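Side-chain contacts in Phosphoglucomutase/phosphomannomutase family protein (Burkholderia thailandensis, PDB 3UW2), which probably transfers a phosphoryl group between positions of a hexose phosphate, as phosphohexose mutases do, and binds a zinc ion: residues S26-Y31 / G155-I160; F139-V142 / A147-G150. One frame throughout, in Å; residues are numbered along the deposited sequence.

Contact 1: S26-Y31 / G155-I160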
loop_
_atom_site.group_PDB
_atom_site.type_symbol
_atom_site.label_atom_id
_atom_site.label_comp_id
_atom_site.label_asym_id
_atom_site.label_seq_id
_atom_site.Cartn_x
_atom_site.Cartn_y
_atom_site.Cartn_z
ATOM N N SER A 26 5.361 -0.137 21.967
ATOM C CA SER A 26 5.203 -1.178 20.933
ATOM C C SER A 26 4.162 -0.866 19.820
ATOM O O SER A 26 4.206 -1.511 18.762
ATOM C CB SER A 26 4.901 -2.534 21.579
ATOM O OG SER A 26 3.527 -2.562 21.973
ATOM N N ILE A 27 3.247 0.100 20.025
ATOM C CA ILE A 27 2.266 0.384 18.968
ATOM C C ILE A 27 2.843 1.345 17.937
ATOM O O ILE A 27 2.228 1.564 16.872
ATOM C CB ILE A 27 0.917 0.932 19.491
ATOM C CG1 ILE A 27 1.074 2.316 20.125
ATOM C CG2 ILE A 27 0.258 -0.043 20.460
ATOM C CD1 ILE A 27 -0.249 2.960 20.552
ATOM N N PHE A 28 3.996 1.952 18.265
ATOM C CA PHE A 28 4.620 2.924 17.374
ATOM C C PHE A 28 5.515 2.171 16.458
ATOM O O PHE A 28 6.654 1.905 16.861
ATOM C CB PHE A 28 5.344 4.033 18.161
ATOM C CG PHE A 28 4.393 4.917 18.917
ATOM C CD1 PHE A 28 3.975 6.107 18.376
ATOM C CD2 PHE A 28 3.816 4.472 20.126
ATOM C CE1 PHE A 28 3.068 6.872 19.041
ATOM C CE2 PHE A 28 2.906 5.254 20.806
ATOM C CZ PHE A 28 2.507 6.445 20.233
ATOM N N LYS A 29 5.016 1.822 15.248
ATOM C CA LYS A 29 5.787 0.945 14.319
ATOM C C LYS A 29 6.591 1.781 13.341
ATOM O O LYS A 29 6.644 3.009 13.454
ATOM C CB LYS A 29 4.883 -0.030 13.550
ATOM C CG LYS A 29 3.748 -0.564 14.403
ATOM C CD LYS A 29 4.242 -1.721 15.262
ATOM C CE LYS A 29 3.064 -2.492 15.841
ATOM N NZ LYS A 29 3.640 -3.454 16.825
ATOM N N ALA A 30 7.238 1.123 12.386
ATOM C CA ALA A 30 8.091 1.831 11.428
ATOM C C ALA A 30 7.320 2.845 10.598
ATOM O O ALA A 30 7.808 3.969 10.364
ATOM C CB ALA A 30 8.810 0.832 10.516
ATOM N N TYR A 31 6.109 2.473 10.169
ATOM C CA TYR A 31 5.422 3.253 9.126
ATOM C C TYR A 31 4.070 3.783 9.550
ATOM O O TYR A 31 3.428 4.557 8.832
ATOM C CB TYR A 31 5.302 2.411 7.857
ATOM C CG TYR A 31 6.626 1.977 7.318
ATOM C CD1 TYR A 31 7.672 2.900 7.088
ATOM C CD2 TYR A 31 6.864 0.628 7.062
ATOM C CE1 TYR A 31 8.899 2.481 6.606
ATOM C CE2 TYR A 31 8.077 0.214 6.576
ATOM C CZ TYR A 31 9.085 1.140 6.339
ATOM O OH TYR A 31 10.260 0.629 5.865
ATOM N N GLY A 155 9.075 9.996 17.645
ATOM C CA GLY A 155 8.907 11.319 18.233
ATOM C C GLY A 155 7.505 11.664 18.742
ATOM O O GLY A 155 7.377 12.503 19.658
ATOM N N LEU A 156 6.448 11.040 18.178
ATOM C CA LEU A 156 5.105 11.220 18.748
ATOM C C LEU A 156 4.990 10.492 20.109
ATOM O O LEU A 156 4.490 11.026 21.065
ATOM C CB LEU A 156 3.986 10.745 17.787
ATOM C CG LEU A 156 4.056 11.331 16.385
ATOM C CD1 LEU A 156 3.097 10.604 15.431
ATOM C CD2 LEU A 156 3.767 12.827 16.428
ATOM N N TYR A 157 5.490 9.281 20.170
ATOM C CA TYR A 157 5.511 8.488 21.407
ATOM C C TYR A 157 6.279 9.286 22.470
ATOM O O TYR A 157 5.778 9.483 23.572
ATOM C CB TYR A 157 6.168 7.124 21.159
ATOM C CG TYR A 157 6.558 6.402 22.468
ATOM C CD1 TYR A 157 5.577 5.805 23.259
ATOM C CD2 TYR A 157 7.884 6.339 22.911
ATOM C CE1 TYR A 157 5.912 5.188 24.450
ATOM C CE2 TYR A 157 8.236 5.720 24.114
ATOM C CZ TYR A 157 7.222 5.138 24.866
ATOM O OH TYR A 157 7.456 4.471 26.056
ATOM N N LYS A 158 7.469 9.795 22.109
ATOM C CA LYS A 158 8.276 10.629 23.034
ATOM C C LYS A 158 7.552 11.915 23.565
ATOM O O LYS A 158 7.607 12.190 24.798
ATOM C CB LYS A 158 9.715 10.900 22.480
ATOM N N ARG A 159 6.835 12.657 22.705
ATOM C CA ARG A 159 5.975 13.772 23.203
ATOM C C ARG A 159 4.964 13.301 24.245
ATOM O O ARG A 159 4.694 14.029 25.196
ATOM C CB ARG A 159 5.141 14.433 22.082
ATOM C CG ARG A 159 5.915 15.329 21.095
ATOM C CD ARG A 159 4.939 16.007 20.137
ATOM N NE ARG A 159 5.617 17.012 19.287
ATOM C CZ ARG A 159 5.864 18.274 19.650
ATOM N NH1 ARG A 159 5.548 18.705 20.876
ATOM N NH2 ARG A 159 6.482 19.100 18.809
ATOM N N ILE A 160 4.409 12.097 24.061
ATOM C CA ILE A 160 3.412 11.550 24.994
ATOM C C ILE A 160 3.996 11.190 26.356
ATOM O O ILE A 160 3.487 11.617 27.389
ATOM C CB ILE A 160 2.592 10.390 24.365
ATOM C CG1 ILE A 160 1.857 10.938 23.081
ATOM C CG2 ILE A 160 1.611 9.836 25.449
ATOM C CD1 ILE A 160 1.350 9.868 22.113
#
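Phe28 lays one face of its ring against Tyr157 on helix 151-161. Its CB is directed at the helix, and chi1 of -68° sets CG anti to the carbonyl carbon, carrying the ring against the side of helix 151-161 at Tyr157. CG lies 3.6 Å from Tyr157 CB. That methylene sits almost centrally over the face, 3.5 Å from the ring centroid and 5° off the ring normal, which is the geometry of a CH-pi contact. Further out the ring's two sides diverge: CE2 comes 3.7 Å from CD1 of Tyr157, whereas CE1 reaches the backbone N of Tyr157 at 3.6 Å. The two rings are oblique to each other, with planes at 57°. In fold terms, this joins the loop entering strand 33-36 to helix 151-161 of the alpha/beta/alpha domain I; Ile33 of that strand also touches Phe28, and Gln154 NE2 donates to Phe28 O. From the Leu156 side chain, CB approaches Phe28 CE1 at 4.2 Å. At the tip, CZ meets the end of an isoleucine one turn on, Ile160 CD1, at 4.1 Å, while the side chain of Ile160 also packs on Ser48 and Ala52 of helix 43-59.

Contact 2: F139-V142 / A147-G150. With EDO (1,2-ethanediol), chain F; PO4 (phosphate ion), chain B.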
loop_
_atom_site.group_PDB
_atom_site.type_symbol
_atom_site.label_atom_id
_atom_site.label_comp_id
_atom_site.label_asym_id
_atom_site.label_seq_id
_atom_site.Cartn_x
_atom_site.Cartn_y
_atom_site.Cartn_z
ATOM N N PHE A 139 -3.241 4.007 12.953
ATOM C CA PHE A 139 -3.298 5.363 12.377
ATOM C C PHE A 139 -2.250 5.484 11.274
ATOM O O PHE A 139 -1.067 5.131 11.484
ATOM C CB PHE A 139 -3.017 6.407 13.467
ATOM C CG PHE A 139 -3.915 6.257 14.705
ATOM C CD1 PHE A 139 -5.043 7.027 14.847
ATOM C CD2 PHE A 139 -3.573 5.330 15.740
ATOM C CE1 PHE A 139 -5.866 6.888 15.968
ATOM C CE2 PHE A 139 -4.382 5.183 16.862
ATOM C CZ PHE A 139 -5.553 5.977 16.978
ATOM N N LYS A 140 -2.681 5.965 10.124
ATOM C CA LYS A 140 -1.803 6.227 8.989
ATOM C C LYS A 140 -1.713 7.744 8.917
ATOM O O LYS A 140 -2.755 8.377 8.936
ATOM C CB LYS A 140 -2.407 5.576 7.713
ATOM C CG LYS A 140 -2.240 4.026 7.716
ATOM C CD LYS A 140 -2.593 3.353 6.361
ATOM C CE LYS A 140 -2.239 1.873 6.393
ATOM N NZ LYS A 140 -2.947 1.078 5.361
ATOM N N MET A 141 -0.488 8.320 8.893
ATOM C CA MET A 141 -0.307 9.750 9.158
ATOM C C MET A 141 0.434 10.481 8.043
ATOM O O MET A 141 1.519 10.051 7.633
ATOM C CB MET A 141 0.466 9.913 10.439
ATOM C CG MET A 141 -0.369 9.471 11.673
ATOM S SD MET A 141 0.662 9.241 13.136
ATOM C CE MET A 141 1.622 7.798 12.687
ATOM N N VAL A 142 -0.156 11.556 7.558
ATOM C CA VAL A 142 0.543 12.403 6.577
ATOM C C VAL A 142 0.752 13.763 7.192
ATOM O O VAL A 142 -0.210 14.468 7.527
ATOM C CB VAL A 142 -0.187 12.440 5.228
ATOM C CG1 VAL A 142 0.504 13.479 4.302
ATOM C CG2 VAL A 142 -0.146 11.033 4.593
ATOM N N ALA A 147 4.607 11.250 4.279
ATOM C CA ALA A 147 4.173 10.077 4.982
ATOM C C ALA A 147 5.301 9.744 5.972
ATOM O O ALA A 147 6.314 9.131 5.610
ATOM C CB ALA A 147 3.898 8.910 4.014
ATOM N N ILE A 148 5.079 10.110 7.227
ATOM C CA ILE A 148 6.118 10.110 8.243
ATOM C C ILE A 148 6.433 8.708 8.663
ATOM O O ILE A 148 5.565 7.866 8.664
ATOM C CB ILE A 148 5.680 10.918 9.493
ATOM C CG1 ILE A 148 4.407 10.320 10.159
ATOM C CG2 ILE A 148 5.451 12.371 9.104
ATOM C CD1 ILE A 148 4.098 10.977 11.519
ATOM N N TYR A 149 7.690 8.456 8.977
ATOM C CA TYR A 149 8.098 7.105 9.397
ATOM C C TYR A 149 9.261 7.161 10.373
ATOM O O TYR A 149 9.768 8.244 10.672
ATOM C CB TYR A 149 8.413 6.239 8.164
ATOM C CG TYR A 149 9.527 6.766 7.324
ATOM C CD1 TYR A 149 9.280 7.717 6.299
ATOM C CD2 TYR A 149 10.825 6.329 7.537
ATOM C CE1 TYR A 149 10.327 8.205 5.519
ATOM C CE2 TYR A 149 11.879 6.801 6.769
ATOM C CZ TYR A 149 11.618 7.727 5.748
ATOM O OH TYR A 149 12.687 8.182 4.973
ATOM N N GLY A 150 9.679 5.979 10.866
ATOM C CA GLY A 150 10.846 5.847 11.724
ATOM C C GLY A 150 10.853 6.829 12.875
ATOM O O GLY A 150 9.933 6.821 13.713
HETATM C C1 EDO F . 13.503 9.481 9.579
HETATM O O1 EDO F . 12.344 10.304 9.827
HETATM C C2 EDO F . 13.165 8.097 10.084
HETATM O O2 EDO F . 14.017 7.652 11.160
HETATM P P PO4 B . -2.354 -2.274 5.507
HETATM O O2 PO4 B . -2.448 -1.898 4.032
HETATM O O3 PO4 B . -1.720 -3.637 5.656
HETATM O O4 PO4 B . -1.804 -1.190 6.378
#
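The Tyr149 ring, next in the chain to the Ile148 that packs on Met141, meets the carbonyl oxygen of Ala147 at its edge, in the ring plane. An ethanediol, probably from the crystallisation liquor, comes obliquely to the same ring, C2 being 3.8 Å from Tyr149 CE2. The touching pair across the segments is Met141 and Ile148.

Ile148 CD1 is pressed against the root of Met141, 3.9 Å from its CB. The methionine chain then bends at chi3 (-68°), and both SD and CE stay within about 4.2 Å of that same methyl. A chi1 of 61° tucks Ile148 CG1 between its own backbone N and carbonyl carbon, which brings it 3.8 Å from Met141 O. Both side chains also touch Ile153 and Leu156, so helix 151-161 completes the apolar cluster.

The backbones hold less firmly: Met141 O is 3.6 Å from Ile148 N, and no hydrogen bond crosses between the segments. Strand 136-143 and the chain returning after its hairpin therefore meet here chiefly through hydrocarbon. Lys140 belongs to a different chemistry. Its extended chain brings NZ 2.7 Å from O4 of a phosphate, probably also from the crystallisation liquor, that His131 binds too; the same NZ forms salt bridges with Asp266 and Asp268, two of the zinc ligands. The strand thus presents a buried apolar residue next to a lysine bonded both to zinc-ligand aspartates and to an anion, which is at most suggestive of where a substrate phosphate might sit in this family.

Both contacts belong to domain I, with centres 10 Å apart. Along the chain the order is 26-31, 139-142, 147-150, 155-160, so contact 2 is a local turn-back and contact 1 closes a far longer excursion around it. Helix 151-161 connects them: Gly150 occupies its N-cap position, and Leu156 CD1 lies 3.6 Å from Met141 SD. The loop 26-31 also meets contact 2 directly, through a probable hydrogen bond of 2.8 Å between Gly150 N and Ala30 O and through Tyr31 CD1 packing on Tyr149 CB. Strand 33-36, which follows that loop, pairs antiparallel with strand 136-143, placing the N-terminal loop, the sheet and the helix in one packed unit.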